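Side-chain contacts in 2OG-Fe dioxygenase family protein (PDB 3PL0), which adopts a cupin (double-stranded beta-helix) fold and probably acts as an iron- and 2-oxoglutarate-dependent dioxygenase: residues A[47-50]-A[51-54]; A[178-181]-A[182-185]. All coordinates share one frame; numbering follows the deposited sequence.

Contact 1: residues A[47-50]-A[51-54]; sequences LPYW and EELA. With GOL (glycerol), chain C.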
loop_
_atom_site.group_PDB
_atom_site.type_symbol
_atom_site.label_atom_id
_atom_site.label_comp_id
_atom_site.label_asym_id
_atom_site.label_seq_id
_atom_site.Cartn_x
_atom_site.Cartn_y
_atom_site.Cartn_z
ATOM N N LEU A 47 -6.245 -3.194 -13.423
ATOM C CA LEU A 47 -7.437 -2.472 -12.966
ATOM C C LEU A 47 -8.751 -3.305 -12.905
ATOM O O LEU A 47 -9.530 -3.155 -11.979
ATOM C CB LEU A 47 -7.647 -1.217 -13.806
ATOM C CG LEU A 47 -6.570 -0.154 -13.803
ATOM C CD1 LEU A 47 -6.792 0.891 -14.941
ATOM C CD2 LEU A 47 -6.519 0.526 -12.443
ATOM N N PRO A 48 -8.989 -4.207 -13.869
ATOM C CA PRO A 48 -10.261 -4.907 -13.720
ATOM C C PRO A 48 -10.423 -5.764 -12.444
ATOM O O PRO A 48 -11.584 -6.054 -12.048
ATOM C CB PRO A 48 -10.342 -5.769 -14.984
ATOM C CG PRO A 48 -9.476 -5.061 -15.981
ATOM C CD PRO A 48 -8.404 -4.391 -15.213
ATOM N N TYR A 49 -9.321 -6.136 -11.790
ATOM C CA TYR A 49 -9.391 -6.961 -10.587
ATOM C C TYR A 49 -9.956 -6.201 -9.413
ATOM O O TYR A 49 -10.530 -6.794 -8.528
ATOM C CB TYR A 49 -8.025 -7.594 -10.253
ATOM C CG TYR A 49 -7.603 -8.498 -11.384
ATOM C CD1 TYR A 49 -8.152 -9.762 -11.517
ATOM C CD2 TYR A 49 -6.763 -8.029 -12.399
ATOM C CE1 TYR A 49 -7.811 -10.579 -12.595
ATOM C CE2 TYR A 49 -6.421 -8.814 -13.471
ATOM C CZ TYR A 49 -6.964 -10.101 -13.569
ATOM O OH TYR A 49 -6.610 -10.891 -14.635
ATOM N N TRP A 50 -9.835 -4.877 -9.418
ATOM C CA TRP A 50 -10.504 -4.063 -8.396
ATOM C C TRP A 50 -12.059 -4.097 -8.510
ATOM O O TRP A 50 -12.723 -3.629 -7.623
ATOM C CB TRP A 50 -9.973 -2.614 -8.383
ATOM C CG TRP A 50 -8.812 -2.496 -7.507
ATOM C CD1 TRP A 50 -8.806 -2.000 -6.256
ATOM C CD2 TRP A 50 -7.483 -2.971 -7.760
ATOM N NE1 TRP A 50 -7.559 -2.117 -5.697
ATOM C CE2 TRP A 50 -6.725 -2.705 -6.606
ATOM C CE3 TRP A 50 -6.849 -3.552 -8.869
ATOM C CZ2 TRP A 50 -5.366 -3.007 -6.507
ATOM C CZ3 TRP A 50 -5.501 -3.879 -8.768
ATOM C CH2 TRP A 50 -4.773 -3.596 -7.576
ATOM N N GLU A 51 -12.624 -4.680 -9.570
ATOM C CA GLU A 51 -14.081 -4.880 -9.614
ATOM C C GLU A 51 -14.491 -6.222 -8.978
ATOM O O GLU A 51 -15.684 -6.523 -8.894
ATOM C CB GLU A 51 -14.599 -4.820 -11.051
ATOM C CG GLU A 51 -14.180 -3.600 -11.806
ATOM C CD GLU A 51 -14.655 -2.318 -11.144
ATOM O OE1 GLU A 51 -15.736 -2.321 -10.493
ATOM O OE2 GLU A 51 -13.924 -1.304 -11.258
ATOM N N GLU A 52 -13.522 -7.015 -8.514
ATOM C CA GLU A 52 -13.791 -8.379 -8.049
ATOM C C GLU A 52 -13.163 -8.671 -6.705
ATOM O O GLU A 52 -12.789 -9.820 -6.438
ATOM C CB GLU A 52 -13.216 -9.369 -9.039
ATOM C CG GLU A 52 -13.804 -9.284 -10.441
ATOM C CD GLU A 52 -13.193 -10.340 -11.370
ATOM O OE1 GLU A 52 -11.992 -10.689 -11.211
ATOM O OE2 GLU A 52 -13.921 -10.836 -12.256
ATOM N N LEU A 53 -12.997 -7.651 -5.863
ATOM C CA LEU A 53 -12.434 -7.891 -4.554
ATOM C C LEU A 53 -13.533 -8.452 -3.644
ATOM O O LEU A 53 -14.723 -8.193 -3.872
ATOM C CB LEU A 53 -11.784 -6.619 -3.986
ATOM C CG LEU A 53 -10.654 -6.023 -4.809
ATOM C CD1 LEU A 53 -10.228 -4.651 -4.211
ATOM C CD2 LEU A 53 -9.462 -6.964 -4.960
ATOM N N ALA A 54 -13.135 -9.230 -2.634
ATOM C CA ALA A 54 -14.091 -9.878 -1.731
ATOM C C ALA A 54 -14.492 -8.963 -0.576
ATOM O O ALA A 54 -13.685 -8.183 -0.076
ATOM C CB ALA A 54 -13.529 -11.153 -1.197
HETATM C C1 GOL C . -15.812 -5.233 -5.291
HETATM O O1 GOL C . -14.466 -4.922 -5.666
HETATM C C2 GOL C . -16.962 -4.357 -5.847
HETATM O O2 GOL C . -18.106 -5.203 -5.932
HETATM C C3 GOL C . -17.327 -3.214 -4.889
HETATM O O3 GOL C . -17.937 -2.061 -5.470
HETATM O O HOH W 1 -11.264 -1.118 -11.846
#
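The Trp50 and Leu53 side chains run alongside each other in the same direction, where the 3-10 segment that begins at Leu47 leads toward strand 54-55 of the cupin fold. Two successive i to i+3 backbone bonds continue the turn: Glu51 N to Pro48 O at 3.0 Å, and Glu52 N to Tyr49 O. Leu53 can be followed outward from the backbone. Its CB passes 3.6 Å from O1 of a glycerol, probably left from the crystallisation liquor, and CG sits 3.8 Å from Tyr49 O. There the chain forks: CD2 stays against that same oxygen, Tyr49 O, whereas CD1 reaches the indole at Trp50 CD1, 3.6 Å away. With CG anti to the carbonyl carbon (chi1 -59°), the fork is carried back over the turn. The indole is buried, its NE1 bonded to Thr240 O, and both side chains also pack on Pro148 and Arg150 of strand 141-152. On the outer side Glu51 bends at chi2 (-59°), and its OE1 forms a salt bridge with Arg150. A water bonds to Glu51 OE2 and Leu47 O, tying the carboxylate back to the first residue of the turn. Glycerol O1 bridges Trp50 and Leu53, accepting from Leu53 N at 3.1 Å and donating weakly to Trp50 O.

Contact 2: residues A[178-181]-A[182-185]; sequences IGRQ and GVRG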
loop_
_atom_site.group_PDB
_atom_site.type_symbol
_atom_site.label_atom_id
_atom_site.label_comp_id
_atom_site.label_asym_id
_atom_site.label_seq_id
_atom_site.Cartn_x
_atom_site.Cartn_y
_atom_site.Cartn_z
ATOM N N ILE A 178 -4.717 3.467 -7.105
ATOM C CA ILE A 178 -5.207 2.721 -8.258
ATOM C C ILE A 178 -6.299 3.531 -8.978
ATOM O O ILE A 178 -6.285 3.623 -10.189
ATOM C CB ILE A 178 -5.718 1.391 -7.825
ATOM C CG1 ILE A 178 -4.553 0.572 -7.212
ATOM C CG2 ILE A 178 -6.464 0.646 -8.943
ATOM C CD1 ILE A 178 -3.502 0.092 -8.237
ATOM N N GLY A 179 -7.216 4.098 -8.222
ATOM C CA GLY A 179 -8.192 5.023 -8.787
ATOM C C GLY A 179 -9.206 5.474 -7.778
ATOM O O GLY A 179 -9.217 5.001 -6.636
ATOM N N ARG A 180 -10.089 6.380 -8.195
ATOM C CA ARG A 180 -11.204 6.789 -7.380
ATOM C C ARG A 180 -12.301 7.412 -8.252
ATOM O O ARG A 180 -12.029 7.873 -9.355
ATOM C CB ARG A 180 -10.750 7.795 -6.324
ATOM C CG ARG A 180 -10.454 9.152 -6.907
ATOM C CD ARG A 180 -10.077 10.124 -5.835
ATOM N NE ARG A 180 -9.782 11.419 -6.439
ATOM C CZ ARG A 180 -9.768 12.569 -5.781
ATOM N NH1 ARG A 180 -10.066 12.605 -4.489
ATOM N NH2 ARG A 180 -9.495 13.689 -6.437
ATOM N N GLN A 181 -13.536 7.385 -7.748
ATOM C CA GLN A 181 -14.664 7.999 -8.409
ATOM C C GLN A 181 -15.637 8.452 -7.394
ATOM O O GLN A 181 -15.879 7.759 -6.409
ATOM C CB GLN A 181 -15.464 6.954 -9.163
ATOM C CG GLN A 181 -14.968 6.509 -10.412
ATOM C CD GLN A 181 -15.905 5.480 -10.950
ATOM O OE1 GLN A 181 -17.065 5.778 -11.286
ATOM N NE2 GLN A 181 -15.443 4.251 -10.992
ATOM N N GLY A 182 -16.300 9.557 -7.696
ATOM C CA GLY A 182 -17.475 9.964 -6.979
ATOM C C GLY A 182 -17.214 10.373 -5.552
ATOM O O GLY A 182 -18.152 10.411 -4.758
ATOM N N VAL A 183 -15.960 10.660 -5.214
ATOM C CA VAL A 183 -15.601 10.963 -3.822
ATOM C C VAL A 183 -14.668 12.159 -3.689
ATOM O O VAL A 183 -13.893 12.468 -4.597
ATOM C CB VAL A 183 -14.957 9.736 -3.093
ATOM C CG1 VAL A 183 -15.918 8.534 -3.118
ATOM C CG2 VAL A 183 -13.598 9.353 -3.729
ATOM N N ARG A 184 -14.738 12.825 -2.542
ATOM C CA ARG A 184 -13.616 13.640 -2.092
ATOM C C ARG A 184 -13.163 13.132 -0.710
ATOM O O ARG A 184 -13.567 12.054 -0.265
ATOM C CB ARG A 184 -13.967 15.123 -2.090
ATOM C CG ARG A 184 -15.027 15.488 -1.115
ATOM C CD ARG A 184 -15.402 16.999 -1.238
ATOM N NE ARG A 184 -16.804 17.124 -0.888
ATOM C CZ ARG A 184 -17.286 17.118 0.355
ATOM N NH1 ARG A 184 -16.473 17.047 1.411
ATOM N NH2 ARG A 184 -18.602 17.212 0.541
ATOM N N GLY A 185 -12.277 13.866 -0.048
ATOM C CA GLY A 185 -11.599 13.288 1.104
ATOM C C GLY A 185 -10.546 12.295 0.621
ATOM O O GLY A 185 -10.059 12.393 -0.498
HETATM O O HOH W 2 -9.614 10.876 -2.751
#
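The chain leaves strand 178-181 through Gly182, whose positive phi (68°) turns it into strand 183-185 at 106° to the first, so that Arg180 and Val183 meet across the inside of a corner. Strand 178-181 is the end of strand 172-181 in the cupin sheet, and at its start Ile178 and Gly179 both face Asp239 in a classic beta bulge. The side chains of Arg180 and Val183 cross at a slant: CG2 of Val183 lies 4.2 Å from Arg180 CB and equally far from CD, a loose apolar touch along the aliphatic part of the arginine. The other branch of the valine, CG1, is anti to the carbonyl carbon (chi1 -58°) and comes within 3.4 Å of Gln181 O.

Arg180 starts with CG between its backbone N and carbonyl carbon (chi1 73°) and then runs extended to NE, which takes the guanidinium past the valine to the second strand. Val183 O lies over one face of the group, 3.8 Å from NH1. Gly185 O sits at its edge, near the plane, but too far for a direct bond. A water bonded to Gly185 O at 2.8 Å also lies beside Arg180 NH1, at a distance short enough to leave that second bond doubtful. Beyond the corner the two strands keep separate backbone partners, Gln181 pairing with His237 and Arg184 with Leu225.

The salt bridge from NH2 to Glu204 is the firm polar hold on the guanidinium; the water at NH1 may add to it. Val183 O over the face and Gly185 O at the edge would probably help to stabilise the positive charge, with the carboxylate of Glu204 as its main partner.

Overall arrangement
Contact 1 closes well before contact 2 opens along the chain, and their centres lie about 15 Å apart, each about 16 Å from the centre of the chain. They nevertheless meet: CD2 of Leu47 packs on CG2 of Ile178 at 3.5 Å, and the Trp50 ring also rests against Ile178. Contact 2 starts on strand 172-181 of the large antiparallel sheet, while contact 1 sits in the loop that leads into its strand 54-55; strands 65-77, 141-152 and 237-246 come between them in the sheet. Contact 2 then passes to the three-stranded sheet containing strand 183-192. The loop before strand 54-55 is thus packed against the strand that carries the chain between sheets.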